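Local atomic coordinates of putative exported protein (Bacteroides fragilis, PDB entry 3FZX), a protein that is of unknown function but binds calcium and may bind a lipid or another hydrophobic ligand. Residues A[14-28]-A[206-218]. Sequence-based numbering, arbitrary orientation.
Sequences QEGEQITRNCYTADG and ELQSYSVLERIKK
Tyr210 swings its ring between its own backbone N and carbonyl carbon (chi1 65°), and Tyr24 CG lies anti to its carbonyl carbon. These torsions bring the two rings together on one face of the sheet. CB of Tyr24 sits over the face of the Tyr210 ring, 3.8 Å from its centroid, a CH-pi contact. The ring planes are 24° apart but offset, so the rings barely overlap. On the same face, Asn22 ND2 donates to Tyr24 OH, which lies in the Asn22 amide plane; this helps fix the amide.

On the other face, chi3 of 80° bends the Arg21 chain. Arg21 NE then donates to Ser211 OG at 3.1 Å, with the oxygen in the guanidinium plane. The same hydroxyl is hydrogen-bonded to Ser198, and Arg21 NH1 forms a salt bridge with Asp84. Further along this face, Ile19 packs tightly with both branches: CG2 meets Leu213 CD1 at 3.4 Å, and CD1 meets Ile216 CG1 at 3.5 Å.

The strands pair antiparallel. A classic beta bulge shifts the register after Thr20. There Thr20 O accepts from Glu214 N at 2.8 Å and from Arg215 N at 3.2 Å, both on one face of its carbonyl plane.

Strands 18-25 and 207-217 are the first and last of the sheet, and their pairing closes the barrel. Strand 30-44 flanks 18-25 and strand 194-202 flanks 207-217. Cys23, on the Arg21 face, touches Leu92 of helix 89-94, and Ser209 touches Pro89 of the same helix.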
loop_
_atom_site.group_PDB
_atom_site.type_symbol
_atom_site.label_atom_id
_atom_site.label_comp_id
_atom_site.label_asym_id
_atom_site.label_seq_id
_atom_site.Cartn_x
_atom_site.Cartn_y
_atom_site.Cartn_z
ATOM N N GLN A 14 -5.475 -8.287 -18.728
ATOM C CA GLN A 14 -6.397 -9.359 -19.158
ATOM C C GLN A 14 -6.278 -10.525 -18.205
ATOM O O GLN A 14 -5.181 -11.015 -17.989
ATOM C CB GLN A 14 -6.049 -9.898 -20.551
ATOM C CG GLN A 14 -5.889 -8.857 -21.617
ATOM C CD GLN A 14 -5.674 -9.450 -23.016
ATOM O OE1 GLN A 14 -5.669 -10.685 -23.219
ATOM N NE2 GLN A 14 -5.478 -8.564 -23.986
ATOM N N GLU A 15 -7.397 -11.010 -17.674
ATOM C CA GLU A 15 -7.378 -12.160 -16.756
ATOM C C GLU A 15 -6.624 -13.319 -17.376
ATOM O O GLU A 15 -6.832 -13.618 -18.532
ATOM C CB GLU A 15 -8.807 -12.619 -16.390
ATOM C CG GLU A 15 -9.504 -11.640 -15.461
ATOM C CD GLU A 15 -10.862 -12.118 -14.946
ATOM O OE1 GLU A 15 -11.361 -13.186 -15.410
ATOM O OE2 GLU A 15 -11.417 -11.395 -14.074
ATOM N N GLY A 16 -5.754 -13.954 -16.603
ATOM C CA GLY A 16 -4.978 -15.091 -17.086
ATOM C C GLY A 16 -3.668 -14.690 -17.750
ATOM O O GLY A 16 -2.798 -15.525 -17.899
ATOM N N GLU A 17 -3.506 -13.427 -18.149
ATOM C CA GLU A 17 -2.270 -13.001 -18.838
ATOM C C GLU A 17 -1.075 -13.188 -17.908
ATOM O O GLU A 17 -1.207 -12.978 -16.706
ATOM C CB GLU A 17 -2.354 -11.539 -19.312
ATOM C CG GLU A 17 -1.089 -11.055 -20.025
ATOM C CD GLU A 17 -1.229 -9.711 -20.684
ATOM O OE1 GLU A 17 -2.326 -9.105 -20.631
ATOM O OE2 GLU A 17 -0.217 -9.259 -21.261
ATOM N N GLN A 18 0.074 -13.552 -18.483
ATOM C CA GLN A 18 1.285 -13.913 -17.734
ATOM C C GLN A 18 2.532 -13.246 -18.331
ATOM O O GLN A 18 2.773 -13.354 -19.516
ATOM C CB GLN A 18 1.430 -15.432 -17.768
ATOM C CG GLN A 18 2.018 -16.008 -16.531
ATOM C CD GLN A 18 1.902 -17.509 -16.502
ATOM O OE1 GLN A 18 2.885 -18.219 -16.721
ATOM N NE2 GLN A 18 0.694 -18.005 -16.250
ATOM N N ILE A 19 3.272 -12.512 -17.510
ATOM C CA ILE A 19 4.458 -11.759 -17.922
ATOM C C ILE A 19 5.632 -12.351 -17.162
ATOM O O ILE A 19 5.520 -12.574 -15.952
ATOM C CB ILE A 19 4.369 -10.250 -17.518
ATOM C CG1 ILE A 19 3.233 -9.537 -18.259
ATOM C CG2 ILE A 19 5.667 -9.502 -17.797
ATOM C CD1 ILE A 19 3.235 -9.711 -19.690
ATOM N N THR A 20 6.735 -12.620 -17.866
ATOM C CA THR A 20 7.957 -13.126 -17.260
ATOM C C THR A 20 9.057 -12.126 -17.491
ATOM O O THR A 20 9.222 -11.644 -18.602
ATOM C CB THR A 20 8.361 -14.443 -17.877
ATOM O OG1 THR A 20 7.260 -15.335 -17.756
ATOM C CG2 THR A 20 9.617 -15.050 -17.180
ATOM N N ARG A 21 9.798 -11.812 -16.428
ATOM C CA ARG A 21 10.955 -10.954 -16.523
ATOM C C ARG A 21 12.170 -11.697 -15.908
ATOM O O ARG A 21 12.070 -12.308 -14.838
ATOM C CB ARG A 21 10.669 -9.635 -15.812
ATOM C CG ARG A 21 11.607 -8.534 -16.259
ATOM C CD ARG A 21 11.128 -7.118 -15.993
ATOM N NE ARG A 21 11.376 -6.749 -14.601
ATOM C CZ ARG A 21 10.456 -6.615 -13.656
ATOM N NH1 ARG A 21 9.169 -6.776 -13.932
ATOM N NH2 ARG A 21 10.834 -6.293 -12.420
ATOM N N ASN A 22 13.299 -11.660 -16.606
ATOM C CA ASN A 22 14.530 -12.312 -16.159
ATOM C C ASN A 22 15.446 -11.303 -15.470
ATOM O O ASN A 22 15.497 -10.136 -15.894
ATOM C CB ASN A 22 15.268 -12.968 -17.346
ATOM C CG ASN A 22 14.632 -14.270 -17.778
ATOM O OD1 ASN A 22 13.635 -14.712 -17.217
ATOM N ND2 ASN A 22 15.220 -14.899 -18.766
ATOM N N CYS A 23 16.177 -11.771 -14.442
ATOM C CA CYS A 23 17.132 -10.947 -13.679
ATOM C C CYS A 23 18.534 -11.436 -13.879
ATOM O O CYS A 23 18.762 -12.643 -13.794
ATOM C CB CYS A 23 16.822 -11.032 -12.190
ATOM S SG CYS A 23 15.115 -10.518 -11.872
ATOM N N TYR A 24 19.458 -10.491 -14.089
ATOM C CA TYR A 24 20.844 -10.787 -14.425
ATOM C C TYR A 24 21.860 -10.050 -13.534
ATOM O O TYR A 24 21.590 -8.935 -13.068
ATOM C CB TYR A 24 21.134 -10.396 -15.898
ATOM C CG TYR A 24 20.182 -11.020 -16.893
ATOM C CD1 TYR A 24 20.434 -12.287 -17.424
ATOM C CD2 TYR A 24 19.026 -10.335 -17.318
ATOM C CE1 TYR A 24 19.541 -12.881 -18.329
ATOM C CE2 TYR A 24 18.150 -10.907 -18.226
ATOM C CZ TYR A 24 18.409 -12.187 -18.726
ATOM O OH TYR A 24 17.537 -12.797 -19.594
ATOM N N THR A 25 23.035 -10.686 -13.354
ATOM C CA THR A 25 24.210 -10.055 -12.778
ATOM C C THR A 25 24.749 -9.103 -13.843
ATOM O O THR A 25 24.402 -9.201 -15.057
ATOM C CB THR A 25 25.354 -11.077 -12.381
ATOM O OG1 THR A 25 26.047 -11.587 -13.553
ATOM C CG2 THR A 25 24.827 -12.227 -11.540
ATOM N N ALA A 26 25.617 -8.202 -13.402
ATOM C CA ALA A 26 26.302 -7.260 -14.289
ATOM C C ALA A 26 27.064 -7.966 -15.389
ATOM O O ALA A 26 27.364 -7.352 -16.386
ATOM C CB ALA A 26 27.286 -6.377 -13.492
ATOM N N ASP A 27 27.429 -9.231 -15.184
ATOM C CA ASP A 27 28.098 -10.034 -16.222
ATOM C C ASP A 27 27.174 -10.872 -17.116
ATOM O O ASP A 27 27.642 -11.709 -17.888
ATOM C CB ASP A 27 29.194 -10.892 -15.582
ATOM C CG ASP A 27 30.415 -10.067 -15.207
ATOM O OD1 ASP A 27 30.661 -9.021 -15.859
ATOM O OD2 ASP A 27 31.128 -10.455 -14.257
ATOM N N GLY A 28 25.875 -10.612 -17.025
ATOM C CA GLY A 28 24.883 -11.202 -17.908
ATOM C C GLY A 28 24.377 -12.579 -17.520
ATOM O O GLY A 28 23.635 -13.211 -18.292
ATOM N N GLU A 206 28.929 1.777 -11.393
ATOM C CA GLU A 206 29.253 0.423 -11.794
ATOM C C GLU A 206 27.972 -0.384 -11.771
ATOM O O GLU A 206 27.298 -0.454 -10.720
ATOM C CB GLU A 206 30.245 -0.185 -10.810
ATOM C CG GLU A 206 31.626 0.503 -10.818
ATOM C CD GLU A 206 32.493 0.176 -9.600
ATOM O OE1 GLU A 206 31.957 -0.206 -8.532
ATOM O OE2 GLU A 206 33.723 0.335 -9.712
ATOM N N LEU A 207 27.650 -0.994 -12.913
ATOM C CA LEU A 207 26.476 -1.844 -13.050
ATOM C C LEU A 207 26.481 -2.976 -12.018
ATOM O O LEU A 207 27.449 -3.702 -11.878
ATOM C CB LEU A 207 26.378 -2.398 -14.478
ATOM C CG LEU A 207 25.147 -3.265 -14.836
ATOM C CD1 LEU A 207 23.862 -2.485 -14.665
ATOM C CD2 LEU A 207 25.258 -3.832 -16.277
ATOM N N GLN A 208 25.396 -3.088 -11.273
ATOM C CA GLN A 208 25.212 -4.123 -10.273
ATOM C C GLN A 208 24.306 -5.244 -10.785
ATOM O O GLN A 208 24.492 -6.401 -10.441
ATOM C CB GLN A 208 24.589 -3.494 -9.033
ATOM C CG GLN A 208 25.434 -2.356 -8.487
ATOM C CD GLN A 208 26.775 -2.862 -7.993
ATOM O OE1 GLN A 208 27.835 -2.499 -8.512
ATOM N NE2 GLN A 208 26.722 -3.761 -7.021
ATOM N N SER A 209 23.337 -4.908 -11.623
ATOM C CA SER A 209 22.356 -5.885 -12.059
ATOM C C SER A 209 21.400 -5.237 -13.034
ATOM O O SER A 209 21.422 -4.003 -13.249
ATOM C CB SER A 209 21.550 -6.427 -10.872
ATOM O OG SER A 209 21.059 -5.362 -10.069
ATOM N N TYR A 210 20.593 -6.080 -13.657
ATOM C CA TYR A 210 19.570 -5.597 -14.543
ATOM C C TYR A 210 18.539 -6.689 -14.797
ATOM O O TYR A 210 18.803 -7.895 -14.566
ATOM C CB TYR A 210 20.176 -5.073 -15.836
ATOM C CG TYR A 210 20.853 -6.102 -16.702
ATOM C CD1 TYR A 210 22.176 -6.459 -16.471
ATOM C CD2 TYR A 210 20.190 -6.680 -17.787
ATOM C CE1 TYR A 210 22.805 -7.367 -17.255
ATOM C CE2 TYR A 210 20.828 -7.619 -18.600
ATOM C CZ TYR A 210 22.135 -7.941 -18.311
ATOM O OH TYR A 210 22.798 -8.846 -19.043
ATOM N N SER A 211 17.366 -6.259 -15.245
ATOM C CA SER A 211 16.305 -7.169 -15.605
ATOM C C SER A 211 15.696 -6.740 -16.937
ATOM O O SER A 211 15.735 -5.559 -17.295
ATOM C CB SER A 211 15.262 -7.225 -14.487
ATOM O OG SER A 211 14.441 -6.078 -14.488
ATOM N N VAL A 212 15.179 -7.717 -17.688
ATOM C CA VAL A 212 14.614 -7.512 -19.013
ATOM C C VAL A 212 13.377 -8.403 -19.171
ATOM O O VAL A 212 13.380 -9.583 -18.806
ATOM C CB VAL A 212 15.632 -7.887 -20.138
ATOM C CG1 VAL A 212 15.089 -7.505 -21.522
ATOM C CG2 VAL A 212 16.992 -7.218 -19.892
ATOM N N LEU A 213 12.315 -7.823 -19.708
ATOM C CA LEU A 213 11.104 -8.551 -20.072
ATOM C C LEU A 213 11.488 -9.711 -20.978
ATOM O O LEU A 213 12.197 -9.533 -21.963
ATOM C CB LEU A 213 10.139 -7.616 -20.815
ATOM C CG LEU A 213 8.791 -8.212 -21.267
ATOM C CD1 LEU A 213 7.976 -8.672 -20.101
ATOM C CD2 LEU A 213 8.063 -7.178 -22.136
ATOM N N GLU A 214 11.018 -10.899 -20.628
ATOM C CA GLU A 214 11.368 -12.121 -21.322
ATOM C C GLU A 214 10.193 -12.720 -22.110
ATOM O O GLU A 214 10.395 -13.259 -23.183
ATOM C CB GLU A 214 11.897 -13.134 -20.280
ATOM C CG GLU A 214 12.180 -14.554 -20.784
ATOM C CD GLU A 214 13.307 -14.634 -21.782
ATOM O OE1 GLU A 214 14.061 -13.655 -21.894
ATOM O OE2 GLU A 214 13.478 -15.699 -22.416
ATOM N N ARG A 215 8.975 -12.650 -21.581
ATOM C CA ARG A 215 7.843 -13.292 -22.238
ATOM C C ARG A 215 6.493 -12.684 -21.817
ATOM O O ARG A 215 6.311 -12.333 -20.648
ATOM C CB ARG A 215 7.861 -14.794 -21.882
ATOM C CG ARG A 215 6.860 -15.652 -22.633
ATOM C CD ARG A 215 6.757 -17.067 -22.075
ATOM N NE ARG A 215 5.676 -17.807 -22.743
ATOM C CZ ARG A 215 5.228 -19.028 -22.413
ATOM N NH1 ARG A 215 5.758 -19.711 -21.398
ATOM N NH2 ARG A 215 4.228 -19.574 -23.109
ATOM N N ILE A 216 5.581 -12.569 -22.793
ATOM C CA ILE A 216 4.193 -12.192 -22.594
ATOM C C ILE A 216 3.353 -13.361 -23.119
ATOM O O ILE A 216 3.517 -13.759 -24.255
ATOM C CB ILE A 216 3.846 -10.914 -23.394
ATOM C CG1 ILE A 216 4.633 -9.701 -22.859
ATOM C CG2 ILE A 216 2.353 -10.611 -23.303
ATOM C CD1 ILE A 216 4.637 -8.489 -23.790
ATOM N N LYS A 217 2.494 -13.935 -22.285
ATOM C CA LYS A 217 1.595 -15.033 -22.669
ATOM C C LYS A 217 0.182 -14.540 -22.343
ATOM O O LYS A 217 -0.172 -14.397 -21.160
ATOM C CB LYS A 217 1.910 -16.304 -21.870
ATOM C CG LYS A 217 1.077 -17.544 -22.253
ATOM C CD LYS A 217 1.141 -18.616 -21.167
ATOM C CE LYS A 217 0.389 -19.892 -21.564
ATOM N NZ LYS A 217 0.296 -20.890 -20.440
ATOM N N LYS A 218 -0.586 -14.217 -23.381
ATOM C CA LYS A 218 -1.967 -13.792 -23.233
ATOM C C LYS A 218 -2.844 -15.011 -23.473
ATOM O O LYS A 218 -2.965 -15.895 -22.607
ATOM C CB LYS A 218 -2.314 -12.691 -24.230
ATOM C CG LYS A 218 -1.471 -11.475 -24.089
ATOM C CD LYS A 218 -1.949 -10.410 -25.009
ATOM C CE LYS A 218 -1.154 -9.153 -24.803
ATOM N NZ LYS A 218 -1.692 -8.061 -25.644
ATOM O OXT LYS A 218 -3.442 -15.157 -24.539
HETATM O O HOH W 1 5.110 -15.142 -19.555
#